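PDB 6JKK: mitotic checkpoint control protein kinase BUB1 from Drosophila melanogaster, which probably acts as an ATP-binding protein kinase of the mitotic checkpoint at the kinetochore, the chain here being its kinase domain. Local coordinates for residues M160-D171 with L310-L321. Residues are numbered along the deposited sequence; the frame is centred on the assembly and turned at random.
Sequences MHLSCQMLDIVD and LQQLRTQLKCAL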
ATOM      1  N   MET A 160      -0.266  -6.382 -15.991  1.00 15.42           N
ATOM      2  CA  MET A 160      -0.767  -7.673 -15.516  1.00 13.76           C
ATOM      3  C   MET A 160       0.180  -8.277 -14.488  1.00 13.74           C
ATOM      4  O   MET A 160      -0.258  -8.839 -13.474  1.00 14.66           O
ATOM      5  CB  MET A 160      -0.922  -8.663 -16.665  1.00 12.72           C
ATOM      6  CG  MET A 160      -1.899  -8.259 -17.721  1.00 13.96           C
ATOM      7  SD  MET A 160      -2.031  -9.631 -18.864  1.00 19.63           S
ATOM      8  CE  MET A 160      -2.712  -8.752 -20.268  1.00 19.24           C
ATOM      9  N   HIS A 161       1.481  -8.174 -14.757  1.00 12.21           N
ATOM     10  CA  HIS A 161       2.499  -8.737 -13.860  1.00 14.97           C
ATOM     11  C   HIS A 161       2.475  -8.040 -12.502  1.00 20.92           C
ATOM     12  O   HIS A 161       2.503  -8.695 -11.446  1.00 14.18           O
ATOM     13  CB  HIS A 161       3.885  -8.613 -14.499  1.00 13.62           C
ATOM     14  CG  HIS A 161       4.921  -9.523 -13.903  1.00 18.62           C
ATOM     15  ND1 HIS A 161       5.420  -9.350 -12.632  1.00 21.22           N
ATOM     16  CD2 HIS A 161       5.565 -10.597 -14.420  1.00 21.79           C
ATOM     17  CE1 HIS A 161       6.320 -10.286 -12.383  1.00 24.65           C
ATOM     18  NE2 HIS A 161       6.429 -11.052 -13.453  1.00 24.77           N
ATOM     19  N   LEU A 162       2.427  -6.709 -12.533  1.00 17.89           N
ATOM     20  CA  LEU A 162       2.365  -5.910 -11.316  1.00 17.48           C
ATOM     21  C   LEU A 162       1.048  -6.119 -10.565  1.00 15.10           C
ATOM     22  O   LEU A 162       1.029  -6.133  -9.343  1.00 13.97           O
ATOM     23  CB  LEU A 162       2.555  -4.422 -11.639  1.00 15.58           C
ATOM     24  CG  LEU A 162       3.925  -3.980 -12.149  1.00 16.87           C
ATOM     25  CD1 LEU A 162       3.930  -2.488 -12.476  1.00 15.88           C
ATOM     26  CD2 LEU A 162       4.999  -4.303 -11.116  1.00 18.10           C
ATOM     27  N   SER A 163      -0.049  -6.280 -11.299  1.00 11.40           N
ATOM     28  CA  SER A 163      -1.350  -6.536 -10.683  1.00 14.02           C
ATOM     29  C   SER A 163      -1.384  -7.881  -9.960  1.00 15.76           C
ATOM     30  O   SER A 163      -1.990  -8.019  -8.892  1.00 14.45           O
ATOM     31  CB  SER A 163      -2.450  -6.493 -11.743  1.00 17.13           C
ATOM     32  OG  SER A 163      -2.544  -5.203 -12.309  1.00 17.91           O
ATOM     33  N   CYS A 164      -0.742  -8.875 -10.559  1.00 12.75           N
ATOM     34  CA  CYS A 164      -0.662 -10.200  -9.971  1.00 14.21           C
ATOM     35  C   CYS A 164       0.075 -10.117  -8.642  1.00 20.05           C
ATOM     36  O   CYS A 164      -0.307 -10.761  -7.662  1.00 15.58           O
ATOM     37  CB  CYS A 164       0.073 -11.143 -10.924  1.00 26.88           C
ATOM     38  SG  CYS A 164      -0.043 -12.890 -10.490  1.00 27.97           S
ATOM     39  N   GLN A 165       1.140  -9.325  -8.616  1.00 14.37           N
ATOM     40  CA  GLN A 165       1.902  -9.130  -7.391  1.00 14.64           C
ATOM     41  C   GLN A 165       1.092  -8.407  -6.325  1.00 13.46           C
ATOM     42  O   GLN A 165       1.102  -8.808  -5.157  1.00 12.03           O
ATOM     43  CB  GLN A 165       3.178  -8.338  -7.670  1.00 13.75           C
ATOM     44  CG  GLN A 165       4.201  -9.060  -8.525  1.00 14.42           C
ATOM     45  CD  GLN A 165       5.428  -8.205  -8.768  1.00 20.87           C
ATOM     46  OE1 GLN A 165       6.013  -7.677  -7.826  1.00 17.22           O
ATOM     47  NE2 GLN A 165       5.809  -8.044 -10.030  1.00 17.59           N
ATOM     48  N   MET A 166       0.411  -7.334  -6.721  1.00 12.95           N
ATOM     49  CA  MET A 166      -0.366  -6.544  -5.769  1.00 11.28           C
ATOM     50  C   MET A 166      -1.483  -7.380  -5.170  1.00 13.42           C
ATOM     51  O   MET A 166      -1.802  -7.240  -3.992  1.00 12.91           O
ATOM     52  CB  MET A 166      -0.951  -5.290  -6.432  1.00 12.98           C
ATOM     53  CG  MET A 166       0.060  -4.191  -6.683  1.00  9.81           C
ATOM     54  SD  MET A 166      -0.716  -2.699  -7.325  1.00 13.99           S
ATOM     55  CE  MET A 166      -1.279  -3.299  -8.925  1.00 12.82           C
ATOM     56  N   LEU A 167      -2.085  -8.236  -5.987  1.00 13.46           N
ATOM     57  CA  LEU A 167      -3.122  -9.140  -5.503  1.00 10.94           C
ATOM     58  C   LEU A 167      -2.555 -10.089  -4.454  1.00 10.69           C
ATOM     59  O   LEU A 167      -3.214 -10.387  -3.456  1.00 15.28           O
ATOM     60  CB  LEU A 167      -3.717  -9.941  -6.664  1.00 13.71           C
ATOM     61  CG  LEU A 167      -4.803  -9.232  -7.461  1.00 17.20           C
ATOM     62  CD1 LEU A 167      -4.931  -9.851  -8.847  1.00 16.10           C
ATOM     63  CD2 LEU A 167      -6.116  -9.293  -6.705  1.00 16.76           C
ATOM     64  N   ASP A 168      -1.337 -10.572  -4.682  1.00 11.78           N
ATOM     65  CA  ASP A 168      -0.722 -11.520  -3.746  1.00 14.19           C
ATOM     66  C   ASP A 168      -0.444 -10.819  -2.418  1.00 16.88           C
ATOM     67  O   ASP A 168      -0.671 -11.379  -1.346  1.00 15.55           O
ATOM     68  CB  ASP A 168       0.580 -12.077  -4.333  1.00 16.41           C
ATOM     69  CG  ASP A 168       0.758 -13.569  -4.081  1.00 25.16           C
ATOM     70  OD1 ASP A 168      -0.223 -14.249  -3.695  1.00 18.71           O
ATOM     71  OD2 ASP A 168       1.885 -14.066  -4.304  1.00 23.25           O
ATOM     72  N   ILE A 169       0.034  -9.581  -2.494  1.00 13.11           N
ATOM     73  CA  ILE A 169       0.372  -8.826  -1.286  1.00  8.72           C
ATOM     74  C   ILE A 169      -0.870  -8.523  -0.442  1.00 10.74           C
ATOM     75  O   ILE A 169      -0.856  -8.676   0.783  1.00 11.03           O
ATOM     76  CB  ILE A 169       1.120  -7.518  -1.646  1.00 13.83           C
ATOM     77  CG1 ILE A 169       2.500  -7.848  -2.228  1.00 13.21           C
ATOM     78  CG2 ILE A 169       1.265  -6.621  -0.429  1.00 17.36           C
ATOM     79  CD1 ILE A 169       3.199  -6.660  -2.903  1.00 16.24           C
ATOM     80  N   VAL A 170      -1.947  -8.109  -1.103  1.00 10.51           N
ATOM     81  CA  VAL A 170      -3.199  -7.799  -0.414  1.00 12.98           C
ATOM     82  C   VAL A 170      -3.845  -9.064   0.155  1.00 13.95           C
ATOM     83  O   VAL A 170      -4.359  -9.058   1.280  1.00 13.61           O
ATOM     84  CB  VAL A 170      -4.168  -7.059  -1.366  1.00 17.32           C
ATOM     85  CG1 VAL A 170      -5.536  -6.864  -0.730  1.00 14.96           C
ATOM     86  CG2 VAL A 170      -3.574  -5.722  -1.750  1.00 14.11           C
ATOM     87  N   ASP A 171      -3.821 -10.147  -0.622  1.00 16.50           N
ATOM     88  CA  ASP A 171      -4.362 -11.424  -0.164  1.00 17.93           C
ATOM     89  C   ASP A 171      -3.699 -11.857   1.147  1.00 14.79           C
ATOM     90  O   ASP A 171      -4.377 -12.219   2.113  1.00 15.44           O
ATOM     91  CB  ASP A 171      -4.173 -12.493  -1.245  1.00 15.45           C
ATOM     92  CG  ASP A 171      -5.087 -13.698  -1.058  1.00 23.12           C
ATOM     93  OD1 ASP A 171      -6.256 -13.520  -0.647  1.00 21.31           O
ATOM     94  OD2 ASP A 171      -4.635 -14.830  -1.334  1.00 24.13           O
ATOM     95  N   LEU A 310      -9.008 -13.849  -4.430  1.00 19.84           N
ATOM     96  CA  LEU A 310      -7.956 -13.072  -5.084  1.00 18.57           C
ATOM     97  C   LEU A 310      -6.969 -13.964  -5.854  1.00 22.26           C
ATOM     98  O   LEU A 310      -6.369 -13.529  -6.840  1.00 17.67           O
ATOM     99  CB  LEU A 310      -7.207 -12.204  -4.064  1.00 19.31           C
ATOM    100  CG  LEU A 310      -8.031 -11.213  -3.238  1.00 18.99           C
ATOM    101  CD1 LEU A 310      -7.136 -10.260  -2.451  1.00 21.21           C
ATOM    102  CD2 LEU A 310      -8.974 -10.420  -4.130  1.00 17.40           C
ATOM    103  N   GLN A 311      -6.801 -15.204  -5.403  1.00 19.21           N
ATOM    104  CA  GLN A 311      -5.908 -16.134  -6.088  1.00 18.05           C
ATOM    105  C   GLN A 311      -6.451 -16.543  -7.451  1.00 17.96           C
ATOM    106  O   GLN A 311      -5.678 -16.727  -8.390  1.00 18.48           O
ATOM    107  CB  GLN A 311      -5.618 -17.370  -5.226  1.00 18.01           C
ATOM    108  CG  GLN A 311      -4.729 -17.060  -4.013  1.00 20.65           C
ATOM    109  CD  GLN A 311      -3.426 -16.352  -4.384  1.00 23.52           C
ATOM    110  OE1 GLN A 311      -2.773 -16.698  -5.372  1.00 20.05           O
ATOM    111  NE2 GLN A 311      -3.037 -15.361  -3.580  1.00 20.32           N
ATOM    112  N   GLN A 312      -7.771 -16.680  -7.561  1.00 18.66           N
ATOM    113  CA  GLN A 312      -8.397 -16.983  -8.858  1.00 19.75           C
ATOM    114  C   GLN A 312      -8.134 -15.844  -9.846  1.00 18.50           C
ATOM    115  O   GLN A 312      -7.941 -16.067 -11.045  1.00 19.91           O
ATOM    116  CB  GLN A 312      -9.902 -17.201  -8.695  1.00 28.10           C
ATOM    117  CG  GLN A 312     -10.700 -17.146 -10.004  1.00 46.49           C
ATOM    118  CD  GLN A 312     -10.329 -18.252 -10.976  1.00 49.79           C
ATOM    119  OE1 GLN A 312      -9.908 -19.335 -10.571  1.00 56.24           O
ATOM    120  NE2 GLN A 312     -10.484 -17.982 -12.270  1.00 36.12           N
ATOM    121  N   LEU A 313      -8.116 -14.618  -9.340  1.00 19.02           N
ATOM    122  CA  LEU A 313      -7.805 -13.472 -10.186  1.00 19.88           C
ATOM    123  C   LEU A 313      -6.345 -13.521 -10.635  1.00 16.93           C
ATOM    124  O   LEU A 313      -6.029 -13.204 -11.788  1.00 17.04           O
ATOM    125  CB  LEU A 313      -8.112 -12.159  -9.466  1.00 21.60           C
ATOM    126  CG  LEU A 313      -9.589 -11.915  -9.164  1.00 20.57           C
ATOM    127  CD1 LEU A 313      -9.792 -10.563  -8.494  1.00 22.33           C
ATOM    128  CD2 LEU A 313     -10.419 -12.017 -10.431  1.00 24.38           C
ATOM    129  N   ARG A 314      -5.457 -13.933  -9.731  1.00 14.58           N
ATOM    130  CA  ARG A 314      -4.047 -14.078 -10.080  1.00 13.98           C
ATOM    131  C   ARG A 314      -3.907 -15.150 -11.157  1.00 16.35           C
ATOM    132  O   ARG A 314      -3.145 -14.979 -12.103  1.00 17.50           O
ATOM    133  CB  ARG A 314      -3.198 -14.427  -8.852  1.00 14.43           C
ATOM    134  CG  ARG A 314      -3.039 -13.294  -7.851  1.00 17.55           C
ATOM    135  CD  ARG A 314      -2.020 -13.642  -6.759  1.00 17.81           C
ATOM    136  NE  ARG A 314      -0.649 -13.686  -7.274  1.00 14.69           N
ATOM    137  CZ  ARG A 314       0.094 -14.786  -7.363  1.00 18.04           C
ATOM    138  NH1 ARG A 314      -0.375 -15.956  -6.944  1.00 19.03           N
ATOM    139  NH2 ARG A 314       1.332 -14.715  -7.849  1.00 17.93           N
ATOM    140  N   THR A 315      -4.670 -16.229 -11.031  1.00 16.81           N
ATOM    141  CA  THR A 315      -4.666 -17.289 -12.043  1.00 18.49           C
ATOM    142  C   THR A 315      -5.068 -16.751 -13.416  1.00 18.81           C
ATOM    143  O   THR A 315      -4.463 -17.106 -14.435  1.00 19.53           O
ATOM    144  CB  THR A 315      -5.572 -18.455 -11.630  1.00 21.89           C
ATOM    145  OG1 THR A 315      -5.034 -19.065 -10.447  1.00 24.50           O
ATOM    146  CG2 THR A 315      -5.658 -19.511 -12.746  1.00 22.44           C
ATOM    147  N   GLN A 316      -6.074 -15.881 -13.443  1.00 18.52           N
ATOM    148  CA  GLN A 316      -6.526 -15.313 -14.707  1.00 20.87           C
ATOM    149  C   GLN A 316      -5.409 -14.519 -15.371  1.00 18.01           C
ATOM    150  O   GLN A 316      -5.183 -14.645 -16.580  1.00 18.98           O
ATOM    151  CB  GLN A 316      -7.772 -14.443 -14.503  1.00 26.40           C
ATOM    152  CG  GLN A 316      -9.019 -15.235 -14.089  1.00 30.81           C
ATOM    153  CD  GLN A 316     -10.292 -14.426 -14.248  1.00 41.65           C
ATOM    154  OE1 GLN A 316     -10.535 -13.835 -15.304  1.00 42.41           O
ATOM    155  NE2 GLN A 316     -11.109 -14.390 -13.201  1.00 41.49           N
ATOM    156  N   LEU A 317      -4.711 -13.713 -14.575  1.00 16.24           N
ATOM    157  CA  LEU A 317      -3.597 -12.914 -15.067  1.00 20.84           C
ATOM    158  C   LEU A 317      -2.430 -13.777 -15.552  1.00 20.58           C
ATOM    159  O   LEU A 317      -1.839 -13.492 -16.594  1.00 21.91           O
ATOM    160  CB  LEU A 317      -3.131 -11.936 -13.986  1.00 16.78           C
ATOM    161  CG  LEU A 317      -4.108 -10.810 -13.656  1.00 15.66           C
ATOM    162  CD1 LEU A 317      -3.794 -10.205 -12.285  1.00 11.97           C
ATOM    163  CD2 LEU A 317      -4.066  -9.735 -14.738  1.00 19.26           C
ATOM    164  N   LYS A 318      -2.100 -14.822 -14.800  1.00 17.90           N
ATOM    165  CA  LYS A 318      -1.013 -15.719 -15.184  1.00 20.30           C
ATOM    166  C   LYS A 318      -1.311 -16.415 -16.507  1.00 18.93           C
ATOM    167  O   LYS A 318      -0.405 -16.657 -17.311  1.00 21.45           O
ATOM    168  CB  LYS A 318      -0.805 -16.781 -14.112  1.00 20.06           C
ATOM    169  CG  LYS A 318      -0.596 -16.222 -12.729  1.00 27.60           C
ATOM    170  CD  LYS A 318       0.852 -16.059 -12.391  1.00 39.60           C
ATOM    171  CE  LYS A 318       1.114 -16.632 -11.013  1.00 28.61           C
ATOM    172  NZ  LYS A 318       0.365 -17.908 -10.899  1.00 39.46           N
ATOM    173  N   CYS A 319      -2.579 -16.754 -16.724  1.00 20.27           N
ATOM    174  CA  CYS A 319      -2.986 -17.425 -17.958  1.00 22.11           C
ATOM    175  C   CYS A 319      -2.789 -16.504 -19.156  1.00 22.15           C
ATOM    176  O   CYS A 319      -2.352 -16.933 -20.219  1.00 23.69           O
ATOM    177  CB  CYS A 319      -4.449 -17.857 -17.885  1.00 24.41           C
ATOM    178  SG  CYS A 319      -4.752 -19.293 -16.839  1.00 26.13           S
ATOM    179  N   ALA A 320      -3.113 -15.231 -18.974  1.00 20.70           N
ATOM    180  CA  ALA A 320      -2.946 -14.260 -20.041  1.00 20.86           C
ATOM    181  C   ALA A 320      -1.463 -14.025 -20.306  1.00 20.32           C
ATOM    182  O   ALA A 320      -1.037 -13.927 -21.460  1.00 24.02           O
ATOM    183  CB  ALA A 320      -3.650 -12.953 -19.688  1.00 19.70           C
ATOM    184  N   LEU A 321      -0.687 -13.908 -19.231  1.00 18.74           N
ATOM    185  CA  LEU A 321       0.761 -13.749 -19.338  1.00 22.26           C
ATOM    186  C   LEU A 321       1.384 -14.940 -20.069  1.00 24.65           C
ATOM    187  O   LEU A 321       2.318 -14.784 -20.860  1.00 22.28           O
ATOM    188  CB  LEU A 321       1.385 -13.572 -17.948  1.00 18.74           C
ATOM    189  CG  LEU A 321       1.154 -12.206 -17.292  1.00 22.91           C
ATOM    190  CD1 LEU A 321       1.366 -12.273 -15.788  1.00 21.47           C
ATOM    191  CD2 LEU A 321       2.066 -11.152 -17.902  1.00 14.81           C
TER
HETATM  192  O   HOH W   1      -8.053 -15.032  -2.079  1.00 35.56           O
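R314 bends at chi3 (70°) to bring NE to the backbone O of C164 at 3.0 Å. The donor stands above the carbonyl plane, on the face opposite the one reached by D168 N, so this oxygen accepts twice. The D168 carboxylate lies over one face of the guanidinium, planes 6° apart, with D168 CG 3.5 Å above the guanidinium plane, over its centre; the long salt bridge from D168 OD2 to R314 NH2 (3.6 Å) is therefore a stacked pairing of charges rather than an N-H bond. Q311 OE1 takes R314 NH1 on an in-plane lone pair and N199 OD1 binds NH2, while Q311 NE2 gives one hydrogen to D168 OD1 (3.0 Å) and the other, almost straight (174°), to D171 OD2 (2.8 Å). Replacing R314 by alanine is likely to leave the D168 carboxylate without its stacked countercharge and Q311 OE1 without this donor. Beside this polar cluster, L167 is a knob among L310, L313, R314 and L317, and L317 a reciprocal knob among M160, S163, C164 and L167; L167 CD1 meets L317 CD1 at 3.6 Å. The segments run nearly antiparallel, their axes approaching to 9.3 Å, and pair helices 156-175 and 310-322 of the kinase C-lobe; helix 246-261 packs on L167, helix 288-299 on L310 and L317, and strand 203-205 on L162, M166 and I169.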